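Local coordinates for protein uncharacterized sugar kinase PH1459 (Pyrococcus horikoshii, PDB 3EWM) that probably phosphorylates a sugar with ATP, perhaps as a fructokinase, as a member of the PfkB (ribokinase-like) family of carbohydrate kinases, at residues I7-I12 with G34-V39; P99-Y104 with N162-L167. All blocks are in the same frame, centred on the assembly; numbering follows the deposited sequence.

Contact 1: I7-I12 with G34-V39; sequences IGELLI and GAPANV
The flat face of the Glu9 carboxylate rests against the CD-CG edge of the Pro36 ring, with CD of Glu9 3.4 Å from CD of Pro36 and OE1 of Glu9 3.5 Å from CG of Pro36; the two side chains run about perpendicular. Glu9 reaches this position with CG tucked between its backbone N and carbonyl carbon (chi1 68°) and a bend at chi2. OE2 receives a hydrogen bond of 2.6 Å from a water, which in turn accepts from the N-H of Ala35, its O 2.9 Å from that N. Farther along, CD1 of Leu10 meets CB of Ala37 at 3.6 Å, and CD1 of Leu11 rests against the backbone N of Gly34. Gly34 has to be a glycine: a CB would fall 2.3 Å from O of Glu9, besides jamming against the preceding carbonyl. An alanine in place of Glu9 would probably leave the water bound to the Ala35 N-H without its carboxylate acceptor and open a gap beside the ring edge of Pro36. A buried carboxylate is thus coupled through water to the first turn of helix 35-45, whose amino end is likely to favour its negative charge, whereas the buried O of Glu9 finds no polar partner.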
ATOM      1  N   ILE A   7      -4.034 -20.946   5.074  1.00  9.43           N
ATOM      2  CA  ILE A   7      -4.610 -20.279   3.924  1.00 10.24           C
ATOM      3  C   ILE A   7      -5.143 -18.936   4.334  1.00  9.62           C
ATOM      4  O   ILE A   7      -5.877 -18.817   5.310  1.00  9.74           O
ATOM      5  CB  ILE A   7      -5.696 -21.139   3.168  1.00 10.67           C
ATOM      6  CG1 ILE A   7      -6.266 -20.359   1.972  1.00 10.66           C
ATOM      7  CG2 ILE A   7      -6.810 -21.647   4.111  1.00 11.84           C
ATOM      8  CD1 ILE A   7      -7.242 -21.166   1.110  1.00 11.64           C
ATOM      9  N   GLY A   8      -4.763 -17.916   3.582  1.00  9.14           N
ATOM     10  CA  GLY A   8      -5.288 -16.581   3.814  1.00  9.09           C
ATOM     11  C   GLY A   8      -4.271 -15.522   3.428  1.00  9.45           C
ATOM     12  O   GLY A   8      -3.453 -15.734   2.536  1.00  9.81           O
ATOM     13  N   GLU A   9      -4.320 -14.405   4.145  1.00  8.84           N
ATOM     14  CA  GLU A   9      -3.606 -13.208   3.791  1.00  8.73           C
ATOM     15  C   GLU A   9      -2.093 -13.380   3.941  1.00  8.96           C
ATOM     16  O   GLU A   9      -1.605 -13.925   4.937  1.00  8.86           O
ATOM     17  CB  GLU A   9      -4.125 -12.002   4.596  1.00  8.31           C
ATOM     18  CG  GLU A   9      -3.840 -12.013   6.061  1.00  9.24           C
ATOM     19  CD  GLU A   9      -4.838 -12.802   6.890  1.00 10.55           C
ATOM     20  OE1 GLU A   9      -5.585 -13.640   6.332  1.00 10.76           O
ATOM     21  OE2 GLU A   9      -4.826 -12.605   8.129  1.00  9.27           O
ATOM     22  N   LEU A  10      -1.387 -12.919   2.921  1.00  8.27           N
ATOM     23  CA  LEU A  10       0.063 -12.832   2.936  1.00  8.61           C
ATOM     24  C   LEU A  10       0.355 -11.466   2.393  1.00  8.61           C
ATOM     25  O   LEU A  10      -0.086 -11.103   1.280  1.00  8.75           O
ATOM     26  CB  LEU A  10       0.708 -13.932   2.078  1.00  8.54           C
ATOM     27  CG  LEU A  10       2.210 -13.820   1.763  1.00  8.42           C
ATOM     28  CD1 LEU A  10       3.072 -13.854   3.024  1.00  6.84           C
ATOM     29  CD2 LEU A  10       2.655 -14.904   0.754  1.00  8.03           C
ATOM     30  N   LEU A  11       1.056 -10.674   3.196  1.00  8.65           N
ATOM     31  CA  LEU A  11       1.186  -9.255   2.876  1.00  9.49           C
ATOM     32  C   LEU A  11       2.475  -8.660   3.400  1.00  8.98           C
ATOM     33  O   LEU A  11       3.164  -9.277   4.219  1.00  9.10           O
ATOM     34  CB  LEU A  11      -0.020  -8.473   3.448  1.00  9.20           C
ATOM     35  CG  LEU A  11      -0.423  -8.725   4.916  1.00 11.55           C
ATOM     36  CD1 LEU A  11       0.543  -8.071   5.867  1.00 14.01           C
ATOM     37  CD2 LEU A  11      -1.845  -8.225   5.173  1.00 11.79           C
ATOM     38  N   ILE A  12       2.773  -7.444   2.934  1.00  9.30           N
ATOM     39  CA  ILE A  12       3.831  -6.611   3.497  1.00  8.97           C
ATOM     40  C   ILE A  12       3.293  -5.842   4.703  1.00  9.28           C
ATOM     41  O   ILE A  12       2.312  -5.098   4.608  1.00  9.98           O
ATOM     42  CB  ILE A  12       4.395  -5.574   2.457  1.00  9.03           C
ATOM     43  CG1 ILE A  12       4.894  -6.268   1.181  1.00  8.89           C
ATOM     44  CG2 ILE A  12       5.467  -4.701   3.104  1.00  7.36           C
ATOM     45  CD1 ILE A  12       6.230  -7.037   1.370  1.00 10.67           C
ATOM     46  N   GLY A  34       0.889 -11.130   7.848  1.00  7.80           N
ATOM     47  CA  GLY A  34      -0.357 -11.823   7.597  1.00  8.45           C
ATOM     48  C   GLY A  34      -0.354 -12.978   8.561  1.00  8.87           C
ATOM     49  O   GLY A  34       0.561 -13.800   8.535  1.00 10.12           O
ATOM     50  N   ALA A  35      -1.356 -13.034   9.430  1.00  9.01           N
ATOM     51  CA  ALA A  35      -1.445 -14.075  10.444  1.00  8.97           C
ATOM     52  C   ALA A  35      -1.179 -15.514   9.930  1.00  9.01           C
ATOM     53  O   ALA A  35      -0.342 -16.208  10.485  1.00  7.95           O
ATOM     54  CB  ALA A  35      -2.800 -13.969  11.238  1.00  9.65           C
ATOM     55  N   PRO A  36      -1.835 -15.939   8.822  1.00  9.48           N
ATOM     56  CA  PRO A  36      -1.622 -17.329   8.389  1.00  9.87           C
ATOM     57  C   PRO A  36      -0.184 -17.572   7.933  1.00  9.15           C
ATOM     58  O   PRO A  36       0.344 -18.652   8.147  1.00  9.35           O
ATOM     59  CB  PRO A  36      -2.599 -17.496   7.217  1.00 10.37           C
ATOM     60  CG  PRO A  36      -3.553 -16.307   7.338  1.00 11.69           C
ATOM     61  CD  PRO A  36      -2.732 -15.218   7.901  1.00  9.06           C
ATOM     62  N   ALA A  37       0.444 -16.559   7.336  1.00  8.52           N
ATOM     63  CA  ALA A  37       1.860 -16.644   6.986  1.00  8.37           C
ATOM     64  C   ALA A  37       2.686 -16.760   8.261  1.00  8.30           C
ATOM     65  O   ALA A  37       3.632 -17.544   8.325  1.00  7.96           O
ATOM     66  CB  ALA A  37       2.277 -15.438   6.212  1.00  8.37           C
ATOM     67  N   ASN A  38       2.336 -15.961   9.270  1.00  7.90           N
ATOM     68  CA  ASN A  38       3.108 -15.972  10.507  1.00  8.33           C
ATOM     69  C   ASN A  38       2.987 -17.316  11.193  1.00  7.77           C
ATOM     70  O   ASN A  38       3.954 -17.823  11.747  1.00  7.82           O
ATOM     71  CB  ASN A  38       2.665 -14.863  11.471  1.00  8.77           C
ATOM     72  CG  ASN A  38       2.643 -13.479  10.826  1.00  9.81           C
ATOM     73  OD1 ASN A  38       3.305 -13.229   9.826  1.00 10.09           O
ATOM     74  ND2 ASN A  38       1.850 -12.573  11.403  1.00 12.90           N
ATOM     75  N   VAL A  39       1.781 -17.874  11.178  1.00  7.22           N
ATOM     76  CA  VAL A  39       1.547 -19.188  11.756  1.00  7.51           C
ATOM     77  C   VAL A  39       2.312 -20.249  10.948  1.00  7.36           C
ATOM     78  O   VAL A  39       2.933 -21.145  11.511  1.00  7.54           O
ATOM     79  CB  VAL A  39       0.051 -19.548  11.791  1.00  7.10           C
ATOM     80  CG1 VAL A  39      -0.131 -21.005  12.275  1.00  8.34           C
ATOM     81  CG2 VAL A  39      -0.710 -18.608  12.708  1.00  7.26           C
TER
HETATM   82  O   HOH W   1      -3.247 -10.874   9.256  1.00  9.09           O

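Contact 2: P99-Y104 with N162-L167; sequences PSFLLY and NLRLDL
Apolar contact carries most of this meeting of Phe101 and Leu103 with Leu167. CD2 of Leu103 touches CD2 of Leu167 at 3.7 Å, the two side chains crossing at about a right angle, and the same Leu167 CD2 sits at the edge of the Phe101 ring, 4.3 Å from CE1. With CG of Phe101 between its backbone N and carbonyl carbon (chi1 62°), the ring extends to the loop, where its CZ is 4.0 Å from CD of Arg164, an oblique approach and not a stack. Polar contact across the interface runs through water. One water donates both to O of Phe101 (2.8 Å) and to OD2 of Asp166 (3.1 Å), and it also sits over one face of the Phe101 ring, toward its rim. Within the loop, NH1 of Arg164 bonds to O of Leu163 (3.1 Å), though the guanidinium's exact setting is doubtful, being modelled too close to Asn162. Phe101 and Leu103 also pack on Val90 of the adjoining strand 88-93, and Leu163 on helices 172-185 and 193-200. The contact thereby joins the small sheet's outermost strand within this chain, where Tyr104 meets the second subunit, to the loop between strand 156-160 and helix 172-185.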
ATOM      1  N   PRO A  99      -3.070   0.889  19.171  1.00 28.60           N
ATOM      2  CA  PRO A  99      -2.404   0.472  17.939  1.00 27.51           C
ATOM      3  C   PRO A  99      -3.340   0.531  16.739  1.00 26.24           C
ATOM      4  O   PRO A  99      -4.534   0.204  16.850  1.00 26.17           O
ATOM      5  CB  PRO A  99      -1.997  -0.981  18.224  1.00 27.68           C
ATOM      6  CG  PRO A  99      -2.868  -1.421  19.341  1.00 28.41           C
ATOM      7  CD  PRO A  99      -3.070  -0.194  20.175  1.00 28.87           C
ATOM      8  N   SER A 100      -2.797   0.930  15.595  1.00 23.89           N
ATOM      9  CA  SER A 100      -3.628   1.160  14.431  1.00 21.01           C
ATOM     10  C   SER A 100      -3.004   0.564  13.191  1.00 19.21           C
ATOM     11  O   SER A 100      -1.813   0.215  13.167  1.00 17.38           O
ATOM     12  CB  SER A 100      -3.857   2.658  14.228  1.00 21.27           C
ATOM     13  OG  SER A 100      -2.631   3.309  13.961  1.00 22.22           O
ATOM     14  N   PHE A 101      -3.821   0.440  12.158  1.00 16.75           N
ATOM     15  CA  PHE A 101      -3.312  -0.035  10.894  1.00 15.57           C
ATOM     16  C   PHE A 101      -4.120   0.560   9.747  1.00 13.99           C
ATOM     17  O   PHE A 101      -5.250   1.026   9.925  1.00 13.19           O
ATOM     18  CB  PHE A 101      -3.292  -1.568  10.854  1.00 17.18           C
ATOM     19  CG  PHE A 101      -4.630  -2.174  10.972  1.00 18.61           C
ATOM     20  CD1 PHE A 101      -5.349  -2.501   9.827  1.00 21.98           C
ATOM     21  CD2 PHE A 101      -5.196  -2.405  12.223  1.00 20.40           C
ATOM     22  CE1 PHE A 101      -6.609  -3.054   9.917  1.00 22.13           C
ATOM     23  CE2 PHE A 101      -6.464  -2.944  12.326  1.00 22.57           C
ATOM     24  CZ  PHE A 101      -7.170  -3.275  11.170  1.00 22.48           C
ATOM     25  N   LEU A 102      -3.506   0.573   8.578  1.00 12.22           N
ATOM     26  CA  LEU A 102      -4.189   0.975   7.369  1.00 10.85           C
ATOM     27  C   LEU A 102      -3.899  -0.121   6.397  1.00 10.25           C
ATOM     28  O   LEU A 102      -2.784  -0.236   5.888  1.00  8.91           O
ATOM     29  CB  LEU A 102      -3.685   2.308   6.847  1.00 11.13           C
ATOM     30  CG  LEU A 102      -4.192   2.779   5.480  1.00  9.91           C
ATOM     31  CD1 LEU A 102      -5.740   2.881   5.407  1.00 12.37           C
ATOM     32  CD2 LEU A 102      -3.531   4.108   5.173  1.00  9.57           C
ATOM     33  N   LEU A 103      -4.912  -0.956   6.201  1.00  9.99           N
ATOM     34  CA  LEU A 103      -4.811  -2.140   5.348  1.00  9.62           C
ATOM     35  C   LEU A 103      -5.421  -1.799   4.003  1.00 10.00           C
ATOM     36  O   LEU A 103      -6.545  -1.299   3.937  1.00 10.15           O
ATOM     37  CB  LEU A 103      -5.539  -3.319   5.995  1.00  9.72           C
ATOM     38  CG  LEU A 103      -5.555  -4.646   5.233  1.00  8.85           C
ATOM     39  CD1 LEU A 103      -5.512  -5.785   6.228  1.00 11.04           C
ATOM     40  CD2 LEU A 103      -6.797  -4.742   4.310  1.00  9.78           C
ATOM     41  N   TYR A 104      -4.662  -2.066   2.946  1.00  9.71           N
ATOM     42  CA  TYR A 104      -5.099  -1.849   1.579  1.00 10.71           C
ATOM     43  C   TYR A 104      -5.831  -3.099   1.115  1.00 11.55           C
ATOM     44  O   TYR A 104      -5.275  -4.194   1.147  1.00 11.72           O
ATOM     45  CB  TYR A 104      -3.897  -1.491   0.693  1.00 10.60           C
ATOM     46  CG  TYR A 104      -3.597  -0.024   0.809  1.00 10.47           C
ATOM     47  CD1 TYR A 104      -3.208   0.530   2.035  1.00 12.26           C
ATOM     48  CD2 TYR A 104      -3.779   0.832  -0.273  1.00 11.56           C
ATOM     49  CE1 TYR A 104      -3.001   1.879   2.170  1.00 11.75           C
ATOM     50  CE2 TYR A 104      -3.547   2.189  -0.147  1.00 11.54           C
ATOM     51  CZ  TYR A 104      -3.174   2.711   1.075  1.00 11.32           C
ATOM     52  OH  TYR A 104      -2.954   4.073   1.218  1.00 10.61           O
ATOM     53  N   ASN A 162      -9.362 -13.655  14.947  1.00 11.95           N
ATOM     54  CA  ASN A 162      -8.572 -12.486  14.547  1.00 13.10           C
ATOM     55  C   ASN A 162      -9.472 -11.367  14.015  1.00 13.82           C
ATOM     56  O   ASN A 162      -9.375 -10.966  12.846  1.00 13.47           O
ATOM     57  CB  ASN A 162      -7.544 -12.882  13.484  1.00 13.05           C
ATOM     58  CG  ASN A 162      -6.558 -11.771  13.183  1.00 14.86           C
ATOM     59  OD1 ASN A 162      -6.430 -10.818  13.949  1.00 15.80           O
ATOM     60  ND2 ASN A 162      -5.877 -11.873  12.056  1.00 14.63           N
ATOM     61  N   LEU A 163     -10.352 -10.866  14.870  1.00 14.83           N
ATOM     62  CA  LEU A 163     -11.387  -9.986  14.373  1.00 16.10           C
ATOM     63  C   LEU A 163     -10.874  -8.564  14.183  1.00 16.16           C
ATOM     64  O   LEU A 163     -10.320  -7.972  15.107  1.00 15.93           O
ATOM     65  CB  LEU A 163     -12.629 -10.028  15.270  1.00 17.13           C
ATOM     66  CG  LEU A 163     -13.868  -9.400  14.619  1.00 20.47           C
ATOM     67  CD1 LEU A 163     -14.025  -9.806  13.132  1.00 23.08           C
ATOM     68  CD2 LEU A 163     -15.114  -9.766  15.402  1.00 22.81           C
ATOM     69  N   ARG A 164     -11.070  -8.047  12.967  1.00 16.08           N
ATOM     70  CA  ARG A 164     -10.656  -6.713  12.589  1.00 16.93           C
ATOM     71  C   ARG A 164     -11.887  -5.976  12.080  1.00 16.64           C
ATOM     72  O   ARG A 164     -12.172  -5.970  10.882  1.00 15.72           O
ATOM     73  CB  ARG A 164      -9.561  -6.781  11.507  1.00 17.07           C
ATOM     74  CG  ARG A 164      -8.275  -7.472  11.961  1.00 19.66           C
ATOM     75  CD  ARG A 164      -7.635  -6.728  13.138  1.00 25.75           C
ATOM     76  NE  ARG A 164      -6.356  -7.308  13.558  1.00 30.04           N
ATOM     77  CZ  ARG A 164      -6.199  -8.161  14.570  1.00 33.07           C
ATOM     78  NH1 ARG A 164      -7.247  -8.594  15.285  1.00 32.62           N
ATOM     79  NH2 ARG A 164      -4.981  -8.607  14.859  1.00 34.66           N
ATOM     80  N   LEU A 165     -12.608  -5.360  13.014  1.00 16.97           N
ATOM     81  CA  LEU A 165     -13.874  -4.666  12.724  1.00 18.06           C
ATOM     82  C   LEU A 165     -13.789  -3.677  11.573  1.00 17.91           C
ATOM     83  O   LEU A 165     -14.731  -3.547  10.794  1.00 17.86           O
ATOM     84  CB  LEU A 165     -14.418  -3.967  13.984  1.00 18.24           C
ATOM     85  CG  LEU A 165     -14.961  -4.848  15.108  1.00 21.02           C
ATOM     86  CD1 LEU A 165     -15.757  -3.996  16.113  1.00 23.04           C
ATOM     87  CD2 LEU A 165     -15.836  -5.969  14.563  1.00 23.54           C
ATOM     88  N   ASP A 166     -12.646  -3.000  11.454  1.00 17.94           N
ATOM     89  CA  ASP A 166     -12.447  -2.011  10.403  1.00 18.93           C
ATOM     90  C   ASP A 166     -12.521  -2.624   9.013  1.00 18.40           C
ATOM     91  O   ASP A 166     -12.818  -1.926   8.044  1.00 19.11           O
ATOM     92  CB  ASP A 166     -11.114  -1.272  10.589  1.00 19.26           C
ATOM     93  CG  ASP A 166     -11.122  -0.348  11.799  1.00 23.07           C
ATOM     94  OD1 ASP A 166     -12.221  -0.083  12.357  1.00 23.58           O
ATOM     95  OD2 ASP A 166     -10.022   0.106  12.195  1.00 27.41           O
ATOM     96  N   LEU A 167     -12.277  -3.926   8.920  1.00 17.64           N
ATOM     97  CA  LEU A 167     -12.322  -4.605   7.629  1.00 17.04           C
ATOM     98  C   LEU A 167     -13.734  -4.971   7.212  1.00 17.22           C
ATOM     99  O   LEU A 167     -13.951  -5.438   6.097  1.00 16.42           O
ATOM    100  CB  LEU A 167     -11.437  -5.852   7.625  1.00 17.03           C
ATOM    101  CG  LEU A 167      -9.939  -5.630   7.848  1.00 16.09           C
ATOM    102  CD1 LEU A 167      -9.198  -6.937   7.567  1.00 16.58           C
ATOM    103  CD2 LEU A 167      -9.410  -4.522   6.969  1.00 15.56           C
TER
HETATM  104  O   HOH W   2      -7.952   0.202   9.947  1.00 20.24           O

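Overall arrangement
From the N terminus, strand 3-7 of the large nine-stranded sheet leads through residues 7-12 into strand 11-16 of the smaller sheet; the chain returns along strand 27-33, and contact 1 closes that loop where helix 35-45 begins. Contact 2 opens later, at strand 100-103 on the other edge of the smaller sheet within this chain, and closes after strand 156-160, so the two follow in series without nesting. They nevertheless adjoin, CB of Ala35 lying 3.8 Å from ND2 of Asn162. Contact 1 holds together the two chain passages between the small sheet, the lid of this ribokinase-like fold, and the main domain; contact 2 joins that sheet to a main-domain loop. The side chains of Ala35 and Arg164 lie about 7 and 8 Å from that of ATP-binding Lys190.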